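Glycosyl hydrolase, family 38 (Enterococcus faecalis, PDB 5KBP) hydrolyses alpha-mannosidic linkages as a family 38 glycoside hydrolase, a family whose alpha-mannosidases depend on a bound metal ion. Local coordinates at the interface of chains A and B. Residues are numbered along the deposited sequence; one frame, centred on the assembly and turned at random. Chains: chain A/B, Glycosyl hydrolase, family 38.

Contacts 1 and 3 adjoin at one end of the two-fold dimer interface, their C-alpha centres about 5 Å apart, and they share A:Tyr22 and A:Trp760. Contact 2 lies at the other end, about 48 Å from contact 1 and 46 Å from contact 3, and repeats much of their chemistry with the chains exchanged. At each end the hairpin of strands 463-475 and 483-497 reaches from one subunit onto loops of the other, around Tyr22 and Trp760. Such reciprocal, widely spaced arms may resist rocking of the subunits, although the structure alone does not show that the dimer forms in the cell.

Contact 1: the interface of chains A and B. Residues chain A 21-22, 234, 760; chain B 481-482.
B:Arg482 lays its side chain flat on the indole of A:Trp760, and this is where the packing is tight. Its CD sits 3.3 Å from the centroid of the six-membered ring of A:Trp760, a CH-pi contact, while NH1 lies over the five-membered ring in a cation-pi contact, 3.4 Å from CG of A:Trp760. The chain turns about its CG-CD bond (chi3 113°), and the guanidinium ends within 10° of parallel with the indole. B:Phe481 covers the opposite guanidinium face from within chain B, a sandwich that should restrict rotation of the group. The rim is looser. NH2 of B:Arg482 comes 3.6 Å from CZ3 of A:Trp21, the guanidinium and indole planes 75° apart. The carboxylate OD1 of A:Asp234 is 4.6 Å from NH2 of B:Arg482, no salt bridge, though the opposite charges may attract weakly. The backbone O of A:Asp234 meets the ring edge of B:Phe481, 3.4 Å from CE1. At the NE end of the guanidinium, water 1 links the subunits: it is 2.7 Å from the phenol OH of A:Tyr22 and accepts a hydrogen bond from NE of B:Arg482 at 3.0 Å. In the fold, A:Trp21 and A:Tyr22 follow the HSHWD metal-binding motif of the family, A:Asp234 lies in the loop after strand 226-231, and B:Arg482 comes from the hairpin turn before strand 483-497, so the partner's arm probably ends near the active-site entrance.

Contact 2: the interface of chains A and B. Residues chain A 472, 474, 476, 482, 484; chain B 22, 760, 763.
Strand 463-475 is fully extended at A:Tyr474 (phi/psi -148°/162°), and its alternation turns A:Phe472 and A:Tyr474 toward the same aromatic cluster on chain B. B:Trp760 is the centre of that cluster. Its outer corner, CH2, points onto the face of A:Tyr474, toward its rim, 3.8 Å from CG, with the two rings nearly perpendicular. The same end of the indole, at CZ3, comes 3.8 Å from CZ of A:Phe472, lying in the plane of that phenyl at its edge. A:Pro484, at the start of the neighbouring strand 483-497, adds a lighter contact from CB. Beside the indole, B:Phe763 presents its CE1 corner to CE1 of A:Tyr474 at 3.5 Å and meets A:Phe472 edge-to-face, its CZ 3.8 Å from CE2. Within its own chain, an edge of B:Phe763 (CE2) abuts one face of B:Trp760. The other indole face receives A:Arg482, whose side chain runs straight from CG to NE and then stacks, its guanidinium tilted 14° from the indole plane. CD packs over the six-membered ring as a CH-pi contact, and NE makes a cation-pi contact with the five-membered ring. B:Trp760 is therefore held between a phenyl edge of its own subunit and a stacked arginine of the partner, which may limit its tilt. In this stack, NE of A:Arg482 lies 3.3 Å from CD2 of B:Trp760, at the fusion of the two indole rings.

Contact 3: the interface of chains A and B. Residues chain A 22-23, 31, 760, 763; chain B 474, 476.
B:Tyr474 wedges among side chains of chain A, and its atoms can be followed outward in turn. CB lies at the indole edge of A:Trp760, in its plane, 3.9 Å from CZ3. A chi1 of 62° places the ring between the backbone N and the carbonyl carbon, and chi2 of -83° turns its face to CH2 of the same tryptophan, edge-to-face with planes 84° apart. Further along, the two ring flanks part company: CE1 packs 4.0 Å from CE2 of A:Phe763, while CE2 approaches CE2 of A:Tyr22. The phenol OH ends against the CD2 methyl of A:Leu23. B:Leu476, just past the end of strand 463-475, fills the next position. Its CD1 meets CD1 of A:Leu23 tip to tip at 3.7 Å and also rests over one face of the guanidinium of A:Arg31, from helix 25-45, 3.5 Å from NE. Its other methyl, CD2, faces the phenol OH of A:Tyr22. The aliphatic packing may help steady the guanidinium while its far end turns to water: NH2 of A:Arg31 donates to water 2 at 2.9 Å, and this water lies 3.2 Å from the backbone O of B:Leu476.

Contact 1: the interface of chains A and B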
loop_
_atom_site.group_PDB
_atom_site.type_symbol
_atom_site.label_atom_id
_atom_site.label_comp_id
_atom_site.label_asym_id
_atom_site.label_seq_id
_atom_site.Cartn_x
_atom_site.Cartn_y
_atom_site.Cartn_z
ATOM N N TRP A 21 6.449 2.601 13.266
ATOM C CA TRP A 21 7.555 1.896 13.901
ATOM C C TRP A 21 7.150 0.491 14.333
ATOM O O TRP A 21 7.025 -0.408 13.494
ATOM C CB TRP A 21 8.070 2.695 15.102
ATOM C CG TRP A 21 9.385 2.207 15.636
ATOM C CD1 TRP A 21 10.234 1.319 15.042
ATOM C CD2 TRP A 21 9.997 2.578 16.877
ATOM N NE1 TRP A 21 11.338 1.117 15.836
ATOM C CE2 TRP A 21 11.216 1.879 16.967
ATOM C CE3 TRP A 21 9.633 3.436 17.919
ATOM C CZ2 TRP A 21 12.072 2.010 18.059
ATOM C CZ3 TRP A 21 10.484 3.564 19.001
ATOM C CH2 TRP A 21 11.689 2.855 19.063
ATOM N N TYR A 22 6.949 0.288 15.638
ATOM C CA TYR A 22 6.653 -1.040 16.165
ATOM C C TYR A 22 5.189 -1.429 16.016
ATOM O O TYR A 22 4.849 -2.595 16.240
ATOM C CB TYR A 22 7.065 -1.133 17.639
ATOM C CG TYR A 22 6.502 -0.045 18.527
ATOM C CD1 TYR A 22 7.170 1.162 18.688
ATOM C CD2 TYR A 22 5.313 -0.232 19.221
ATOM C CE1 TYR A 22 6.665 2.157 19.503
ATOM C CE2 TYR A 22 4.799 0.761 20.041
ATOM C CZ TYR A 22 5.480 1.953 20.177
ATOM O OH TYR A 22 4.980 2.944 20.988
ATOM N N ASP A 234 9.266 9.799 22.924
ATOM C CA ASP A 234 8.701 9.072 21.794
ATOM C C ASP A 234 7.240 8.717 22.043
ATOM O O ASP A 234 6.922 7.981 22.982
ATOM C CB ASP A 234 9.517 7.805 21.537
ATOM C CG ASP A 234 10.973 8.100 21.231
ATOM O OD1 ASP A 234 11.758 8.281 22.186
ATOM O OD2 ASP A 234 11.334 8.147 20.037
ATOM N N TRP A 760 13.768 -1.730 22.101
ATOM C CA TRP A 760 13.262 -1.775 23.467
ATOM C C TRP A 760 12.393 -2.990 23.770
ATOM O O TRP A 760 11.850 -3.077 24.876
ATOM C CB TRP A 760 12.470 -0.497 23.775
ATOM C CG TRP A 760 11.263 -0.294 22.900
ATOM C CD1 TRP A 760 11.234 0.301 21.673
ATOM C CD2 TRP A 760 9.912 -0.676 23.191
ATOM N NE1 TRP A 760 9.952 0.308 21.180
ATOM C CE2 TRP A 760 9.121 -0.285 22.093
ATOM C CE3 TRP A 760 9.296 -1.314 24.273
ATOM C CZ2 TRP A 760 7.746 -0.510 22.046
ATOM C CZ3 TRP A 760 7.930 -1.537 24.223
ATOM C CH2 TRP A 760 7.172 -1.137 23.117
ATOM N N PHE B 481 4.186 7.282 29.314
ATOM C CA PHE B 481 5.065 6.617 28.366
ATOM C C PHE B 481 4.701 5.134 28.250
ATOM O O PHE B 481 3.929 4.589 29.044
ATOM C CB PHE B 481 6.522 6.790 28.804
ATOM C CG PHE B 481 7.534 6.340 27.784
ATOM C CD1 PHE B 481 7.477 6.801 26.481
ATOM C CD2 PHE B 481 8.554 5.472 28.139
ATOM C CE1 PHE B 481 8.410 6.396 25.544
ATOM C CE2 PHE B 481 9.491 5.062 27.207
ATOM C CZ PHE B 481 9.419 5.525 25.909
ATOM N N ARG B 482 5.262 4.483 27.231
ATOM C CA ARG B 482 5.067 3.049 27.067
ATOM C C ARG B 482 5.631 2.302 28.269
ATOM O O ARG B 482 6.643 2.702 28.852
ATOM C CB ARG B 482 5.735 2.564 25.778
ATOM C CG ARG B 482 7.244 2.756 25.751
ATOM C CD ARG B 482 7.876 1.975 24.613
ATOM N NE ARG B 482 8.442 2.842 23.584
ATOM C CZ ARG B 482 9.729 3.161 23.507
ATOM N NH1 ARG B 482 10.584 2.680 24.399
ATOM N NH2 ARG B 482 10.164 3.954 22.538
HETATM O O HOH W 1 6.772 4.722 21.974
#

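Contact 2: the interface of chains A and B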
loop_
_atom_site.group_PDB
_atom_site.type_symbol
_atom_site.label_atom_id
_atom_site.label_comp_id
_atom_site.label_asym_id
_atom_site.label_seq_id
_atom_site.Cartn_x
_atom_site.Cartn_y
_atom_site.Cartn_z
ATOM N N PHE A 472 0.878 -7.633 -28.174
ATOM C CA PHE A 472 -0.217 -6.683 -28.094
ATOM C C PHE A 472 0.270 -5.363 -27.506
ATOM O O PHE A 472 1.202 -5.324 -26.697
ATOM C CB PHE A 472 -1.355 -7.265 -27.250
ATOM C CG PHE A 472 -2.251 -6.232 -26.628
ATOM C CD1 PHE A 472 -3.268 -5.645 -27.362
ATOM C CD2 PHE A 472 -2.088 -5.862 -25.303
ATOM C CE1 PHE A 472 -4.097 -4.698 -26.789
ATOM C CE2 PHE A 472 -2.912 -4.915 -24.725
ATOM C CZ PHE A 472 -3.918 -4.334 -25.469
ATOM N N TYR A 474 -1.170 -0.883 -26.965
ATOM C CA TYR A 474 -2.246 0.092 -27.054
ATOM C C TYR A 474 -1.677 1.495 -26.911
ATOM O O TYR A 474 -0.553 1.692 -26.441
ATOM C CB TYR A 474 -3.325 -0.154 -25.990
ATOM C CG TYR A 474 -2.816 -0.087 -24.567
ATOM C CD1 TYR A 474 -2.240 -1.198 -23.967
ATOM C CD2 TYR A 474 -2.916 1.083 -23.825
ATOM C CE1 TYR A 474 -1.772 -1.146 -22.670
ATOM C CE2 TYR A 474 -2.449 1.144 -22.524
ATOM C CZ TYR A 474 -1.879 0.026 -21.953
ATOM O OH TYR A 474 -1.413 0.077 -20.660
ATOM N N LEU A 476 -2.948 5.534 -25.575
ATOM C CA LEU A 476 -3.906 6.317 -24.801
ATOM C C LEU A 476 -3.786 7.773 -25.237
ATOM O O LEU A 476 -3.109 8.578 -24.577
ATOM C CB LEU A 476 -3.671 6.156 -23.300
ATOM C CG LEU A 476 -3.756 4.720 -22.778
ATOM C CD1 LEU A 476 -3.562 4.683 -21.271
ATOM C CD2 LEU A 476 -5.081 4.077 -23.168
ATOM N N ARG A 482 -9.089 4.714 -26.202
ATOM C CA ARG A 482 -7.907 3.866 -26.287
ATOM C C ARG A 482 -7.811 3.224 -27.667
ATOM O O ARG A 482 -8.818 3.001 -28.346
ATOM C CB ARG A 482 -7.946 2.787 -25.206
ATOM C CG ARG A 482 -9.223 1.966 -25.199
ATOM C CD ARG A 482 -9.091 0.752 -24.297
ATOM N NE ARG A 482 -10.283 -0.090 -24.330
ATOM C CZ ARG A 482 -11.184 -0.154 -23.354
ATOM N NH1 ARG A 482 -11.034 0.571 -22.254
ATOM N NH2 ARG A 482 -12.237 -0.950 -23.479
ATOM N N PRO A 484 -6.225 -0.027 -29.369
ATOM C CA PRO A 484 -5.539 -1.318 -29.282
ATOM C C PRO A 484 -5.019 -1.783 -30.633
ATOM O O PRO A 484 -5.586 -1.479 -31.686
ATOM C CB PRO A 484 -6.636 -2.255 -28.768
ATOM C CG PRO A 484 -7.889 -1.687 -29.362
ATOM C CD PRO A 484 -7.691 -0.183 -29.426
ATOM N N TYR B 22 -6.520 -1.630 -15.835
ATOM C CA TYR B 22 -5.408 -2.225 -16.567
ATOM C C TYR B 22 -4.087 -1.504 -16.334
ATOM O O TYR B 22 -3.037 -2.030 -16.720
ATOM C CB TYR B 22 -5.721 -2.264 -18.068
ATOM C CG TYR B 22 -6.163 -0.940 -18.651
ATOM C CD1 TYR B 22 -7.506 -0.591 -18.685
ATOM C CD2 TYR B 22 -5.240 -0.046 -19.178
ATOM C CE1 TYR B 22 -7.917 0.616 -19.219
ATOM C CE2 TYR B 22 -5.643 1.164 -19.715
ATOM C CZ TYR B 22 -6.983 1.488 -19.732
ATOM O OH TYR B 22 -7.397 2.687 -20.263
ATOM N N TRP B 760 -10.532 -6.429 -23.093
ATOM C CA TRP B 760 -10.256 -5.866 -24.411
ATOM C C TRP B 760 -8.839 -6.114 -24.914
ATOM O O TRP B 760 -8.559 -5.800 -26.075
ATOM C CB TRP B 760 -10.537 -4.360 -24.403
ATOM C CG TRP B 760 -9.718 -3.579 -23.412
ATOM C CD1 TRP B 760 -9.969 -3.423 -22.081
ATOM C CD2 TRP B 760 -8.524 -2.833 -23.683
ATOM N NE1 TRP B 760 -9.004 -2.634 -21.504
ATOM C CE2 TRP B 760 -8.104 -2.258 -22.467
ATOM C CE3 TRP B 760 -7.767 -2.599 -24.835
ATOM C CZ2 TRP B 760 -6.964 -1.465 -22.369
ATOM C CZ3 TRP B 760 -6.634 -1.811 -24.736
ATOM C CH2 TRP B 760 -6.243 -1.255 -23.512
ATOM N N PHE B 763 -3.281 -8.585 -20.838
ATOM C CA PHE B 763 -2.590 -8.034 -19.675
ATOM C C PHE B 763 -2.257 -9.204 -18.757
ATOM O O PHE B 763 -3.139 -9.735 -18.075
ATOM C CB PHE B 763 -3.439 -6.986 -18.963
ATOM C CG PHE B 763 -3.840 -5.838 -19.839
ATOM C CD1 PHE B 763 -2.994 -4.754 -20.011
ATOM C CD2 PHE B 763 -5.056 -5.845 -20.500
ATOM C CE1 PHE B 763 -3.356 -3.697 -20.823
ATOM C CE2 PHE B 763 -5.425 -4.790 -21.316
ATOM C CZ PHE B 763 -4.572 -3.716 -21.477
#

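Contact 3: the interface of chains A and B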
loop_
_atom_site.group_PDB
_atom_site.type_symbol
_atom_site.label_atom_id
_atom_site.label_comp_id
_atom_site.label_asym_id
_atom_site.label_seq_id
_atom_site.Cartn_x
_atom_site.Cartn_y
_atom_site.Cartn_z
ATOM N N TYR A 22 6.949 0.288 15.638
ATOM C CA TYR A 22 6.653 -1.040 16.165
ATOM C C TYR A 22 5.189 -1.429 16.016
ATOM O O TYR A 22 4.849 -2.595 16.240
ATOM C CB TYR A 22 7.065 -1.133 17.639
ATOM C CG TYR A 22 6.502 -0.045 18.527
ATOM C CD1 TYR A 22 7.170 1.162 18.688
ATOM C CD2 TYR A 22 5.313 -0.232 19.221
ATOM C CE1 TYR A 22 6.665 2.157 19.503
ATOM C CE2 TYR A 22 4.799 0.761 20.041
ATOM C CZ TYR A 22 5.480 1.953 20.177
ATOM O OH TYR A 22 4.980 2.944 20.988
ATOM N N LEU A 23 4.324 -0.494 15.654
ATOM C CA LEU A 23 2.934 -0.769 15.343
ATOM C C LEU A 23 2.678 -0.552 13.858
ATOM O O LEU A 23 3.451 0.133 13.179
ATOM C CB LEU A 23 2.004 0.140 16.160
ATOM C CG LEU A 23 1.876 -0.132 17.659
ATOM C CD1 LEU A 23 1.019 0.937 18.319
ATOM C CD2 LEU A 23 1.287 -1.514 17.886
ATOM N N ARG A 31 -3.361 7.242 17.160
ATOM C CA ARG A 31 -2.849 7.855 18.379
ATOM C C ARG A 31 -2.331 9.265 18.130
ATOM O O ARG A 31 -2.292 10.076 19.061
ATOM C CB ARG A 31 -1.754 6.979 18.984
ATOM C CG ARG A 31 -2.293 5.733 19.668
ATOM C CD ARG A 31 -1.196 4.762 20.062
ATOM N NE ARG A 31 -1.738 3.628 20.805
ATOM C CZ ARG A 31 -2.228 2.528 20.243
ATOM N NH1 ARG A 31 -2.249 2.405 18.922
ATOM N NH2 ARG A 31 -2.701 1.546 21.002
ATOM N N TRP A 760 13.768 -1.730 22.101
ATOM C CA TRP A 760 13.262 -1.775 23.467
ATOM C C TRP A 760 12.393 -2.990 23.770
ATOM O O TRP A 760 11.850 -3.077 24.876
ATOM C CB TRP A 760 12.470 -0.497 23.775
ATOM C CG TRP A 760 11.263 -0.294 22.900
ATOM C CD1 TRP A 760 11.234 0.301 21.673
ATOM C CD2 TRP A 760 9.912 -0.676 23.191
ATOM N NE1 TRP A 760 9.952 0.308 21.180
ATOM C CE2 TRP A 760 9.121 -0.285 22.093
ATOM C CE3 TRP A 760 9.296 -1.314 24.273
ATOM C CZ2 TRP A 760 7.746 -0.510 22.046
ATOM C CZ3 TRP A 760 7.930 -1.537 24.223
ATOM C CH2 TRP A 760 7.172 -1.137 23.117
ATOM N N PHE A 763 9.998 -7.813 18.909
ATOM C CA PHE A 763 9.054 -7.658 17.805
ATOM C C PHE A 763 9.541 -8.546 16.666
ATOM O O PHE A 763 10.490 -8.192 15.960
ATOM C CB PHE A 763 8.941 -6.201 17.367
ATOM C CG PHE A 763 8.577 -5.257 18.476
ATOM C CD1 PHE A 763 9.563 -4.655 19.242
ATOM C CD2 PHE A 763 7.251 -4.966 18.751
ATOM C CE1 PHE A 763 9.233 -3.784 20.262
ATOM C CE2 PHE A 763 6.915 -4.096 19.769
ATOM C CZ PHE A 763 7.907 -3.505 20.526
ATOM N N TYR B 474 3.533 -5.012 26.397
ATOM C CA TYR B 474 3.634 -3.599 26.733
ATOM C C TYR B 474 2.242 -2.989 26.766
ATOM O O TYR B 474 1.304 -3.493 26.144
ATOM C CB TYR B 474 4.525 -2.844 25.738
ATOM C CG TYR B 474 4.006 -2.865 24.318
ATOM C CD1 TYR B 474 4.251 -3.949 23.486
ATOM C CD2 TYR B 474 3.274 -1.800 23.807
ATOM C CE1 TYR B 474 3.780 -3.976 22.187
ATOM C CE2 TYR B 474 2.798 -1.818 22.509
ATOM C CZ TYR B 474 3.054 -2.908 21.704
ATOM O OH TYR B 474 2.583 -2.930 20.412
ATOM N N LEU B 476 0.226 0.852 26.269
ATOM C CA LEU B 476 0.337 2.207 25.745
ATOM C C LEU B 476 -0.681 3.097 26.446
ATOM O O LEU B 476 -1.782 3.312 25.924
ATOM C CB LEU B 476 0.126 2.228 24.229
ATOM C CG LEU B 476 1.180 1.505 23.391
ATOM C CD1 LEU B 476 0.859 1.627 21.911
ATOM C CD2 LEU B 476 2.570 2.049 23.695
HETATM O O HOH W 2 -3.583 1.699 23.809
#